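Local coordinates for protein allantoin racemase (Pseudomonas fluorescens, PDB 5LG5) that interconverts the two enantiomers of allantoin and probably also racemizes other 5-monosubstituted hydantoins, as a member of the HyuE racemase family, at residues A41-E45 with M144-E148; F48-L52 with Y76-G80. All coordinates share one frame. Residues are numbered along the deposited sequence.

Contact 1: A41-E45 with M144-E148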
loop_
_atom_site.group_PDB
_atom_site.type_symbol
_atom_site.label_atom_id
_atom_site.label_comp_id
_atom_site.label_asym_id
_atom_site.label_seq_id
_atom_site.Cartn_x
_atom_site.Cartn_y
_atom_site.Cartn_z
ATOM N N ALA E 41 26.088 -15.818 -17.049
ATOM C CA ALA E 41 27.003 -16.052 -15.936
ATOM C C ALA E 41 26.833 -17.471 -15.373
ATOM O O ALA E 41 25.765 -18.073 -15.502
ATOM C CB ALA E 41 26.796 -15.003 -14.845
ATOM N N GLU E 42 27.878 -18.014 -14.751
ATOM C CA GLU E 42 27.782 -19.375 -14.211
ATOM C C GLU E 42 26.877 -19.415 -12.984
ATOM O O GLU E 42 26.383 -20.462 -12.578
ATOM C CB GLU E 42 29.175 -19.930 -13.891
ATOM C CG GLU E 42 29.946 -19.134 -12.847
ATOM C CD GLU E 42 31.303 -19.745 -12.547
ATOM O OE1 GLU E 42 31.453 -20.973 -12.702
ATOM O OE2 GLU E 42 32.223 -18.992 -12.177
ATOM N N SER E 43 26.699 -18.256 -12.376
ATOM C CA SER E 43 25.724 -18.088 -11.321
ATOM C C SER E 43 25.218 -16.662 -11.407
ATOM O O SER E 43 25.975 -15.740 -11.722
ATOM C CB SER E 43 26.323 -18.412 -9.947
ATOM O OG SER E 43 27.213 -17.402 -9.532
ATOM N N VAL E 44 23.927 -16.488 -11.153
ATOM C CA VAL E 44 23.305 -15.178 -11.283
ATOM C C VAL E 44 23.150 -14.462 -9.950
ATOM O O VAL E 44 22.269 -14.798 -9.160
ATOM C CB VAL E 44 21.946 -15.304 -11.933
ATOM C CG1 VAL E 44 21.305 -13.924 -12.051
ATOM C CG2 VAL E 44 22.101 -15.956 -13.289
ATOM N N GLU E 45 23.996 -13.466 -9.706
ATOM C CA GLU E 45 24.028 -12.821 -8.399
ATOM C C GLU E 45 24.020 -11.306 -8.529
ATOM O O GLU E 45 24.953 -10.635 -8.081
ATOM C CB GLU E 45 25.286 -13.257 -7.632
ATOM C CG GLU E 45 25.356 -14.761 -7.355
ATOM C CD GLU E 45 26.736 -15.200 -6.872
ATOM O OE1 GLU E 45 27.738 -14.529 -7.226
ATOM O OE2 GLU E 45 26.811 -16.204 -6.122
ATOM N N MET E 144 25.892 -17.451 1.548
ATOM C CA MET E 144 26.710 -18.362 0.761
ATOM C C MET E 144 26.377 -18.193 -0.709
ATOM O O MET E 144 25.200 -18.126 -1.071
ATOM C CB MET E 144 26.433 -19.814 1.155
ATOM C CG MET E 144 26.267 -20.050 2.639
ATOM S SD MET E 144 27.530 -21.151 3.284
ATOM C CE MET E 144 28.961 -20.085 3.213
ATOM N N ALA E 145 27.398 -18.114 -1.558
ATOM C CA ALA E 145 27.171 -17.994 -2.996
ATOM C C ALA E 145 26.520 -19.256 -3.548
ATOM O O ALA E 145 26.617 -20.329 -2.939
ATOM C CB ALA E 145 28.468 -17.692 -3.735
ATOM N N VAL E 146 25.855 -19.117 -4.699
ATOM C CA VAL E 146 25.165 -20.232 -5.342
ATOM C C VAL E 146 26.054 -21.470 -5.508
ATOM O O VAL E 146 25.650 -22.581 -5.160
ATOM C CB VAL E 146 24.607 -19.823 -6.727
ATOM C CG1 VAL E 146 23.985 -21.017 -7.421
ATOM C CG2 VAL E 146 23.578 -18.693 -6.587
ATOM N N LEU E 147 27.270 -21.281 -6.012
ATOM C CA LEU E 147 28.142 -22.421 -6.299
ATOM C C LEU E 147 28.673 -23.067 -5.031
ATOM O O LEU E 147 29.059 -24.236 -5.036
ATOM C CB LEU E 147 29.301 -22.003 -7.208
ATOM C CG LEU E 147 28.917 -21.420 -8.572
ATOM C CD1 LEU E 147 30.164 -20.997 -9.315
ATOM C CD2 LEU E 147 28.138 -22.455 -9.378
ATOM N N GLU E 148 28.652 -22.312 -3.939
ATOM C CA GLU E 148 29.143 -22.794 -2.653
ATOM C C GLU E 148 28.202 -23.865 -2.103
ATOM O O GLU E 148 28.562 -24.612 -1.193
ATOM C CB GLU E 148 29.258 -21.615 -1.678
ATOM C CG GLU E 148 30.672 -21.284 -1.197
ATOM C CD GLU E 148 30.744 -19.928 -0.484
ATOM O OE1 GLU E 148 29.837 -19.084 -0.695
ATOM O OE2 GLU E 148 31.702 -19.702 0.291
HETATM O O HOH W 1 28.067 -18.117 -7.224
#
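This is a loop-to-loop contact across the gap between the two parallel sheets: 41-45 runs from strand 40-41 toward helix 47-63, while segment 144-148 links strand 136-141 to helix 148-151. The loops come closest at Ser43 and Val146, whose alpha carbons are 6.4 Å apart; Ser43 CB meets Val146 CB at 3.9 Å, the small serine making room for the branched valine. Leu147 CD1 lies 3.6 Å from Glu42 OE1, a van der Waals touch, as a methyl group cannot donate; the other oxygen, OE2, accepts from Lys232 N of the second subunit. The direct polar link is modest: Val146 N gives a weak hydrogen bond to Glu45 OE2 (3.4 Å), an atom also 3.3 Å from Ala145 CB. A water held by Ser43 OG (2.6 Å) and donating to Glu45 OE2 (2.5 Å) reaches the other loop through a weak bond from Leu147 N (3.5 Å). Lys231 of the second subunit forms a salt bridge with Glu45 and a hydrogen bond with Ser43. Beyond the two loops, Val146 and Leu147 rest on Ile14 of helix 12-25, while Val44 turns away from 144-148 onto helix 47-63.

Contact 2: F48-L52 with Y76-G80; sequences FESYL and YGEHG
A buried helix-to-loop contact is made here by 48-52, wholly helical within helix 47-63, with the irregular segment 76-80. The latter leads from parallel strand 70-74 into helix 81-87 of an alpha/beta domain, and a serine hydroxyl pins it to the neighbouring helix. The nearest alpha carbons are those of Ser50 and Glu78, 5.1 Å apart. Gly77 has positive phi (86/16), which glycine tolerates best; Glu78 (-92/160) and His79 (-80/168) are extended; Gly80 (122/-26), the N-cap of helix 81-87, adopts angles at which a beta carbon would clash with the preceding carbonyl oxygen. The hydrogen bonding centres on Ser50, in the t rotamer: His79 N donates to Ser50 OG at 2.9 Å, and a water 2.8 Å from Ser50 OG donates to Gly77 O at 3.0 Å. The aromatic part is an offset stack of Tyr51 (chi1 -83°, chi2 -54°) and His79 (chi1 -71°, chi2 -68°): centroids 4.2 Å apart, planes at 7°, Tyr51 CE1 3.5 Å from His79 CD2. Tyr51 OH hydrogen-bonds Glu82 of the second subunit. One hydroxyl thus satisfies a buried backbone amide, while the rings stack face to face, leaving polar atoms at their rims to find partners elsewhere.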
loop_
_atom_site.group_PDB
_atom_site.type_symbol
_atom_site.label_atom_id
_atom_site.label_comp_id
_atom_site.label_asym_id
_atom_site.label_seq_id
_atom_site.Cartn_x
_atom_site.Cartn_y
_atom_site.Cartn_z
ATOM N N PHE E 48 22.950 -7.070 -13.330
ATOM C CA PHE E 48 23.551 -7.264 -14.642
ATOM C C PHE E 48 23.407 -8.725 -15.054
ATOM O O PHE E 48 22.934 -9.032 -16.151
ATOM C CB PHE E 48 25.032 -6.857 -14.639
ATOM C CG PHE E 48 25.832 -7.474 -15.761
ATOM C CD1 PHE E 48 25.624 -7.083 -17.076
ATOM C CD2 PHE E 48 26.778 -8.462 -15.496
ATOM C CE1 PHE E 48 26.360 -7.654 -18.117
ATOM C CE2 PHE E 48 27.516 -9.040 -16.523
ATOM C CZ PHE E 48 27.304 -8.633 -17.842
ATOM N N GLU E 49 23.797 -9.629 -14.161
ATOM C CA GLU E 49 23.713 -11.063 -14.463
ATOM C C GLU E 49 22.259 -11.502 -14.666
ATOM O O GLU E 49 21.976 -12.349 -15.515
ATOM C CB GLU E 49 24.411 -11.880 -13.361
ATOM C CG GLU E 49 25.918 -11.597 -13.275
ATOM C CD GLU E 49 26.560 -12.099 -11.994
ATOM O OE1 GLU E 49 25.863 -12.716 -11.162
ATOM O OE2 GLU E 49 27.773 -11.866 -11.814
ATOM N N SER E 50 21.338 -10.906 -13.907
ATOM C CA SER E 50 19.918 -11.247 -14.031
ATOM C C SER E 50 19.360 -10.829 -15.390
ATOM O O SER E 50 18.653 -11.601 -16.051
ATOM C CB SER E 50 19.095 -10.623 -12.901
ATOM O OG SER E 50 17.712 -10.877 -13.108
ATOM N N TYR E 51 19.680 -9.604 -15.799
ATOM C CA TYR E 51 19.264 -9.118 -17.117
ATOM C C TYR E 51 19.902 -9.947 -18.220
ATOM O O TYR E 51 19.279 -10.253 -19.244
ATOM C CB TYR E 51 19.632 -7.646 -17.275
ATOM C CG TYR E 51 18.618 -6.701 -16.667
ATOM C CD1 TYR E 51 17.275 -6.772 -17.021
ATOM C CD2 TYR E 51 18.998 -5.762 -15.720
ATOM C CE1 TYR E 51 16.342 -5.908 -16.470
ATOM C CE2 TYR E 51 18.065 -4.888 -15.150
ATOM C CZ TYR E 51 16.741 -4.971 -15.532
ATOM O OH TYR E 51 15.812 -4.115 -14.982
ATOM N N LEU E 52 21.160 -10.310 -18.001
ATOM C CA LEU E 52 21.850 -11.198 -18.919
ATOM C C LEU E 52 21.157 -12.544 -18.975
ATOM O O LEU E 52 20.936 -13.103 -20.043
ATOM C CB LEU E 52 23.301 -11.360 -18.476
ATOM C CG LEU E 52 24.167 -12.255 -19.364
ATOM C CD1 LEU E 52 24.072 -11.810 -20.810
ATOM C CD2 LEU E 52 25.609 -12.217 -18.847
ATOM N N TYR E 76 15.821 -18.085 -9.038
ATOM C CA TYR E 76 15.082 -17.332 -8.040
ATOM C C TYR E 76 15.355 -15.832 -8.051
ATOM O O TYR E 76 16.471 -15.391 -7.770
ATOM C CB TYR E 76 15.276 -17.933 -6.644
ATOM C CG TYR E 76 14.025 -17.835 -5.821
ATOM C CD1 TYR E 76 13.141 -18.906 -5.741
ATOM C CD2 TYR E 76 13.680 -16.642 -5.184
ATOM C CE1 TYR E 76 11.969 -18.812 -5.004
ATOM C CE2 TYR E 76 12.519 -16.534 -4.446
ATOM C CZ TYR E 76 11.662 -17.622 -4.359
ATOM O OH TYR E 76 10.496 -17.504 -3.624
ATOM N N GLY E 77 14.337 -15.061 -8.432
ATOM C CA GLY E 77 14.420 -13.612 -8.368
ATOM C C GLY E 77 15.054 -12.973 -9.592
ATOM O O GLY E 77 15.498 -11.825 -9.532
ATOM N N GLU E 78 15.144 -13.724 -10.687
ATOM C CA GLU E 78 15.650 -13.168 -11.947
ATOM C C GLU E 78 14.583 -12.614 -12.865
ATOM O O GLU E 78 13.408 -12.957 -12.773
ATOM C CB GLU E 78 16.512 -14.170 -12.729
ATOM C CG GLU E 78 17.856 -14.411 -12.121
ATOM C CD GLU E 78 17.791 -15.223 -10.855
ATOM O OE1 GLU E 78 16.931 -16.132 -10.794
ATOM O OE2 GLU E 78 18.591 -14.946 -9.924
ATOM N N HIS E 79 15.035 -11.767 -13.778
ATOM C CA HIS E 79 14.172 -11.188 -14.776
ATOM C C HIS E 79 13.948 -12.182 -15.895
ATOM O O HIS E 79 14.641 -13.204 -15.991
ATOM C CB HIS E 79 14.823 -9.939 -15.353
ATOM C CG HIS E 79 14.865 -8.780 -14.407
ATOM N ND1 HIS E 79 13.739 -8.121 -13.992
ATOM C CD2 HIS E 79 15.919 -8.138 -13.832
ATOM C CE1 HIS E 79 14.081 -7.125 -13.181
ATOM N NE2 HIS E 79 15.394 -7.122 -13.073
ATOM N N GLY E 80 12.970 -11.870 -16.745
ATOM C CA GLY E 80 12.813 -12.549 -18.013
ATOM C C GLY E 80 11.491 -13.240 -18.265
ATOM O O GLY E 80 11.093 -13.387 -19.422
HETATM O O HOH W 2 16.454 -9.369 -11.054
#

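The two contacts are centred 12 Å apart and share a border: 41-45 leads almost directly into helix 47-63, which carries 48-52. Val44, turned from its partner in contact 1, places CG1 3.5 Å from Glu78 CG and 3.5 Å from Ser50 N, so one valine packs on both segments of contact 2. Glu49 OE1 accepts a hydrogen bond from Glu45 N. Contact 1 joins the half containing strand 70-74 to the half containing strand 136-141; contact 2 joins two elements of the former, though His79 also touches Arg126 of helix 120-129. Lys231 of the second subunit forms salt bridges with both Glu45 and Glu49, so the assembly interface spans the pair.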